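Local coordinates for protein epidermin leader peptide processing serine protease EpiP (PDB 3QFH) that probably cleaves the leader peptide from the precursor of the lantibiotic epidermin, acting as a subtilisin-like serine endopeptidase, at residues T131-N143 with I367-Q379. Numbering follows the deposited sequence.
Sequences TGVMKNHDDLKNN and ILTTANNGRYIYQ
H137 reaches from the loop 131-143 into the hairpin 367-379, and its ring is gripped from both ends. From CB the ring carbon CG stands anti to the backbone N (chi1 -168°), which carries the ring across to the hairpin. H137 CG comes within 4.2 Å of G374 CA. ND1 turns back to its own loop and accepts the backbone N-H of D139 in the ring plane. The ring edge at H137 CD2 meets the carbonyl of A371, 3.2 Å from CD2 to A371 O. CE1 is close to Y376, and the two rings form an offset edge-to-face pair, the H137 edge toward the Y376 face, with the planes at 73°. The tip, H137 NE2, donates to R375 O at 2.9 Å. This bond is almost straight, 178° at the hydrogen, and uses a carbonyl lone pair. R375 O also takes the N-H of A371 within the hairpin. T370 CG2 makes a CH-pi contact with one face of the H137 imidazole, 4.0 Å from the centroid of the H137 ring. G374 O sits over the opposite face and is joined to D138 N through a water.

The loop follows strand 126-130 of the parallel sheet of the subtilisin-like fold. The hairpin is a two-stranded antiparallel ribbon whose turn, A371 to G374, packs on the loop. D130, just before the loop, is probably the aspartate of a Ser-His-Asp triad with H177 and S383. T370 OG1 bonds T179 O on helix 177-186, which links the hairpin to that helix.

Y376 OH donates to D139 OD2 at 2.6 Å, meeting it from above the carboxylate plane. The backbone N-H groups of K190 and L191 bind the same carboxylate. On the other flank the extended M134 chain lays SD against the backbone of G374, 3.3 Å from its N. M134 CB rests on N372 OD1 at 3.4 Å, while N372 ND2 bonds D173 O.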
loop_
_atom_site.group_PDB
_atom_site.type_symbol
_atom_site.label_atom_id
_atom_site.label_comp_id
_atom_site.label_asym_id
_atom_site.label_seq_id
_atom_site.Cartn_x
_atom_site.Cartn_y
_atom_site.Cartn_z
ATOM N N THR A 131 2.620 4.923 -7.349
ATOM C CA THR A 131 3.472 5.581 -8.336
ATOM C C THR A 131 2.883 6.850 -8.971
ATOM O O THR A 131 3.584 7.567 -9.670
ATOM C CB THR A 131 3.927 4.583 -9.454
ATOM O OG1 THR A 131 2.822 4.193 -10.255
ATOM C CG2 THR A 131 4.564 3.313 -8.854
ATOM N N GLY A 132 1.622 7.150 -8.691
ATOM C CA GLY A 132 0.943 8.287 -9.301
ATOM C C GLY A 132 -0.267 7.717 -10.011
ATOM O O GLY A 132 -0.538 6.510 -9.898
ATOM N N VAL A 133 -1.010 8.559 -10.725
ATOM C CA VAL A 133 -2.187 8.088 -11.448
ATOM C C VAL A 133 -2.401 8.905 -12.718
ATOM O O VAL A 133 -2.016 10.086 -12.801
ATOM C CB VAL A 133 -3.478 8.207 -10.580
ATOM C CG1 VAL A 133 -3.809 9.700 -10.301
ATOM C CG2 VAL A 133 -4.669 7.537 -11.258
ATOM N N MET A 134 -2.986 8.263 -13.723
ATOM C CA MET A 134 -3.374 8.964 -14.929
ATOM C C MET A 134 -4.718 9.623 -14.551
ATOM O O MET A 134 -5.763 9.016 -14.690
ATOM C CB MET A 134 -3.554 7.985 -16.080
ATOM C CG MET A 134 -3.952 8.688 -17.347
ATOM S SD MET A 134 -4.298 7.586 -18.682
ATOM C CE MET A 134 -5.010 8.790 -19.876
ATOM N N LYS A 135 -4.678 10.847 -14.040
ATOM C CA LYS A 135 -5.895 11.506 -13.563
ATOM C C LYS A 135 -6.950 11.719 -14.665
ATOM O O LYS A 135 -8.110 11.855 -14.370
ATOM C CB LYS A 135 -5.567 12.834 -12.891
ATOM C CG LYS A 135 -5.117 13.930 -13.830
ATOM C CD LYS A 135 -4.692 15.132 -13.040
ATOM C CE LYS A 135 -4.504 16.341 -13.924
ATOM N NZ LYS A 135 -4.318 17.543 -13.074
ATOM N N ASN A 136 -6.536 11.722 -15.925
ATOM C CA ASN A 136 -7.465 11.916 -17.033
ATOM C C ASN A 136 -7.952 10.616 -17.689
ATOM O O ASN A 136 -8.579 10.660 -18.725
ATOM C CB ASN A 136 -6.857 12.887 -18.070
ATOM C CG ASN A 136 -6.694 14.304 -17.511
ATOM O OD1 ASN A 136 -7.475 14.741 -16.658
ATOM N ND2 ASN A 136 -5.685 15.021 -17.988
ATOM N N HIS A 137 -7.697 9.463 -17.068
ATOM C CA HIS A 137 -8.231 8.215 -17.590
ATOM C C HIS A 137 -9.745 8.343 -17.507
ATOM O O HIS A 137 -10.251 8.757 -16.466
ATOM C CB HIS A 137 -7.780 7.035 -16.740
ATOM C CG HIS A 137 -8.051 5.711 -17.367
ATOM N ND1 HIS A 137 -9.323 5.216 -17.549
ATOM C CD2 HIS A 137 -7.207 4.757 -17.824
ATOM C CE1 HIS A 137 -9.252 4.030 -18.123
ATOM N NE2 HIS A 137 -7.978 3.732 -18.308
ATOM N N ASP A 138 -10.456 7.989 -18.582
ATOM C CA ASP A 138 -11.931 8.103 -18.627
ATOM C C ASP A 138 -12.670 7.405 -17.461
ATOM O O ASP A 138 -13.684 7.899 -16.994
ATOM C CB ASP A 138 -12.484 7.564 -19.954
ATOM C CG ASP A 138 -12.170 8.466 -21.151
ATOM O OD1 ASP A 138 -11.702 9.611 -20.968
ATOM O OD2 ASP A 138 -12.412 8.018 -22.295
ATOM N N ASP A 139 -12.163 6.269 -17.001
ATOM C CA ASP A 139 -12.781 5.557 -15.880
ATOM C C ASP A 139 -12.392 6.097 -14.498
ATOM O O ASP A 139 -13.006 5.731 -13.502
ATOM C CB ASP A 139 -12.446 4.070 -15.938
ATOM C CG ASP A 139 -13.006 3.399 -17.157
ATOM O OD1 ASP A 139 -13.721 4.058 -17.953
ATOM O OD2 ASP A 139 -12.762 2.191 -17.319
ATOM N N LEU A 140 -11.406 6.977 -14.429
ATOM C CA LEU A 140 -10.943 7.477 -13.124
ATOM C C LEU A 140 -11.133 8.959 -12.899
ATOM O O LEU A 140 -11.069 9.395 -11.767
ATOM C CB LEU A 140 -9.440 7.229 -12.971
ATOM C CG LEU A 140 -8.926 5.801 -13.134
ATOM C CD1 LEU A 140 -7.400 5.822 -13.092
ATOM C CD2 LEU A 140 -9.503 4.921 -12.041
ATOM N N LYS A 141 -11.341 9.737 -13.957
ATOM C CA LYS A 141 -11.352 11.191 -13.804
ATOM C C LYS A 141 -12.433 11.722 -12.869
ATOM O O LYS A 141 -12.195 12.696 -12.158
ATOM C CB LYS A 141 -11.404 11.896 -15.170
ATOM C CG LYS A 141 -12.670 11.617 -16.004
ATOM C CD LYS A 141 -12.545 12.189 -17.425
ATOM C CE LYS A 141 -13.792 11.884 -18.272
ATOM N NZ LYS A 141 -13.704 12.491 -19.645
ATOM N N ASN A 142 -13.612 11.108 -12.841
ATOM C CA ASN A 142 -14.650 11.640 -11.969
ATOM C C ASN A 142 -14.361 11.410 -10.480
ATOM O O ASN A 142 -14.782 12.203 -9.635
ATOM C CB ASN A 142 -16.028 11.092 -12.334
ATOM C CG ASN A 142 -17.151 11.874 -11.661
ATOM O OD1 ASN A 142 -18.011 11.306 -10.988
ATOM N ND2 ASN A 142 -17.095 13.195 -11.781
ATOM N N ASN A 143 -13.628 10.346 -10.161
ATOM C CA ASN A 143 -13.318 10.014 -8.772
ATOM C C ASN A 143 -11.998 10.595 -8.255
ATOM O O ASN A 143 -11.756 10.643 -7.045
ATOM C CB ASN A 143 -13.416 8.490 -8.583
ATOM C CG ASN A 143 -14.877 7.995 -8.676
ATOM O OD1 ASN A 143 -15.823 8.793 -8.530
ATOM N ND2 ASN A 143 -15.065 6.694 -8.876
ATOM N N ILE A 367 -5.923 -10.097 -13.729
ATOM C CA ILE A 367 -6.858 -9.049 -13.389
ATOM C C ILE A 367 -6.877 -7.929 -14.435
ATOM O O ILE A 367 -5.852 -7.301 -14.711
ATOM C CB ILE A 367 -6.439 -8.390 -12.059
ATOM C CG1 ILE A 367 -6.219 -9.443 -10.938
ATOM C CG2 ILE A 367 -7.436 -7.298 -11.666
ATOM C CD1 ILE A 367 -7.424 -10.193 -10.504
ATOM N N LEU A 368 -8.058 -7.657 -14.968
ATOM C CA LEU A 368 -8.233 -6.609 -15.929
ATOM C C LEU A 368 -8.333 -5.303 -15.154
ATOM O O LEU A 368 -9.156 -5.178 -14.252
ATOM C CB LEU A 368 -9.504 -6.874 -16.754
ATOM C CG LEU A 368 -9.905 -5.818 -17.790
ATOM C CD1 LEU A 368 -8.805 -5.570 -18.835
ATOM C CD2 LEU A 368 -11.188 -6.235 -18.456
ATOM N N THR A 369 -7.470 -4.341 -15.454
ATOM C CA THR A 369 -7.556 -3.064 -14.756
ATOM C C THR A 369 -7.206 -1.927 -15.689
ATOM O O THR A 369 -6.817 -2.151 -16.841
ATOM C CB THR A 369 -6.656 -3.054 -13.470
ATOM O OG1 THR A 369 -6.998 -1.931 -12.634
ATOM C CG2 THR A 369 -5.170 -3.051 -13.812
ATOM N N THR A 370 -7.387 -0.708 -15.188
ATOM C CA THR A 370 -7.059 0.497 -15.913
ATOM C C THR A 370 -5.552 0.657 -16.074
ATOM O O THR A 370 -4.788 0.469 -15.114
ATOM C CB THR A 370 -7.579 1.733 -15.152
ATOM O OG1 THR A 370 -7.124 1.674 -13.789
ATOM C CG2 THR A 370 -9.084 1.770 -15.181
ATOM N N ALA A 371 -5.144 1.040 -17.282
ATOM C CA ALA A 371 -3.747 1.241 -17.623
ATOM C C ALA A 371 -3.397 2.717 -17.811
ATOM O O ALA A 371 -4.255 3.585 -18.066
ATOM C CB ALA A 371 -3.377 0.412 -18.873
ATOM N N ASN A 372 -2.110 2.985 -17.716
ATOM C CA ASN A 372 -1.577 4.326 -17.817
ATOM C C ASN A 372 -1.513 4.890 -19.264
ATOM O O ASN A 372 -0.884 5.930 -19.504
ATOM C CB ASN A 372 -0.209 4.329 -17.125
ATOM C CG ASN A 372 0.298 5.689 -16.854
ATOM O OD1 ASN A 372 -0.488 6.613 -16.556
ATOM N ND2 ASN A 372 1.629 5.854 -16.934
ATOM N N ASN A 373 -2.150 4.192 -20.215
ATOM C CA ASN A 373 -2.275 4.638 -21.577
ATOM C C ASN A 373 -3.726 5.047 -21.873
ATOM O O ASN A 373 -4.087 5.277 -23.017
ATOM C CB ASN A 373 -1.811 3.548 -22.567
ATOM C CG ASN A 373 -2.632 2.289 -22.463
ATOM O OD1 ASN A 373 -3.626 2.251 -21.734
ATOM N ND2 ASN A 373 -2.239 1.255 -23.203
ATOM N N GLY A 374 -4.561 5.104 -20.838
ATOM C CA GLY A 374 -5.970 5.483 -20.981
ATOM C C GLY A 374 -6.867 4.313 -21.337
ATOM O O GLY A 374 -8.091 4.470 -21.471
ATOM N N ARG A 375 -6.263 3.138 -21.474
ATOM C CA ARG A 375 -6.969 1.932 -21.815
ATOM C C ARG A 375 -6.858 0.906 -20.671
ATOM O O ARG A 375 -6.955 1.276 -19.492
ATOM C CB ARG A 375 -6.494 1.384 -23.190
ATOM C CG ARG A 375 -6.614 2.430 -24.300
ATOM C CD ARG A 375 -6.353 1.893 -25.732
ATOM N NE ARG A 375 -5.027 1.318 -25.914
ATOM C CZ ARG A 375 -3.910 2.015 -26.105
ATOM N NH1 ARG A 375 -3.921 3.337 -26.128
ATOM N NH2 ARG A 375 -2.764 1.378 -26.276
ATOM N N TYR A 376 -6.677 -0.369 -21.011
ATOM C CA TYR A 376 -6.696 -1.438 -20.020
ATOM C C TYR A 376 -5.511 -2.385 -20.161
ATOM O O TYR A 376 -4.853 -2.422 -21.186
ATOM C CB TYR A 376 -8.050 -2.182 -20.111
ATOM C CG TYR A 376 -9.162 -1.165 -20.044
ATOM C CD1 TYR A 376 -9.575 -0.667 -18.825
ATOM C CD2 TYR A 376 -9.708 -0.611 -21.215
ATOM C CE1 TYR A 376 -10.530 0.316 -18.755
ATOM C CE2 TYR A 376 -10.665 0.385 -21.159
ATOM C CZ TYR A 376 -11.082 0.838 -19.922
ATOM O OH TYR A 376 -12.030 1.828 -19.827
ATOM N N ILE A 377 -5.243 -3.121 -19.091
ATOM C CA ILE A 377 -4.153 -4.065 -19.055
ATOM C C ILE A 377 -4.501 -5.204 -18.096
ATOM O O ILE A 377 -5.260 -5.019 -17.139
ATOM C CB ILE A 377 -2.839 -3.345 -18.596
ATOM C CG1 ILE A 377 -1.623 -4.276 -18.684
ATOM C CG2 ILE A 377 -2.973 -2.844 -17.186
ATOM C CD1 ILE A 377 -0.268 -3.572 -18.333
ATOM N N TYR A 378 -3.942 -6.378 -18.368
ATOM C CA TYR A 378 -4.088 -7.574 -17.516
ATOM C C TYR A 378 -2.820 -7.726 -16.655
ATOM O O TYR A 378 -1.708 -7.791 -17.191
ATOM C CB TYR A 378 -4.282 -8.841 -18.369
ATOM C CG TYR A 378 -5.703 -9.034 -18.850
ATOM C CD1 TYR A 378 -6.643 -9.633 -18.020
ATOM C CD2 TYR A 378 -6.115 -8.614 -20.118
ATOM C CE1 TYR A 378 -7.955 -9.807 -18.417
ATOM C CE2 TYR A 378 -7.455 -8.791 -20.530
ATOM C CZ TYR A 378 -8.355 -9.387 -19.663
ATOM O OH TYR A 378 -9.655 -9.586 -19.994
ATOM N N GLN A 379 -2.986 -7.738 -15.329
ATOM C CA GLN A 379 -1.864 -7.899 -14.404
ATOM C C GLN A 379 -2.250 -8.836 -13.264
ATOM O O GLN A 379 -3.383 -9.310 -13.188
ATOM C CB GLN A 379 -1.444 -6.546 -13.841
ATOM C CG GLN A 379 -0.819 -5.622 -14.870
ATOM C CD GLN A 379 0.634 -5.914 -15.089
ATOM O OE1 GLN A 379 1.470 -5.561 -14.263
ATOM N NE2 GLN A 379 0.955 -6.536 -16.209
HETATM O O HOH W 1 -9.299 6.898 -20.908
#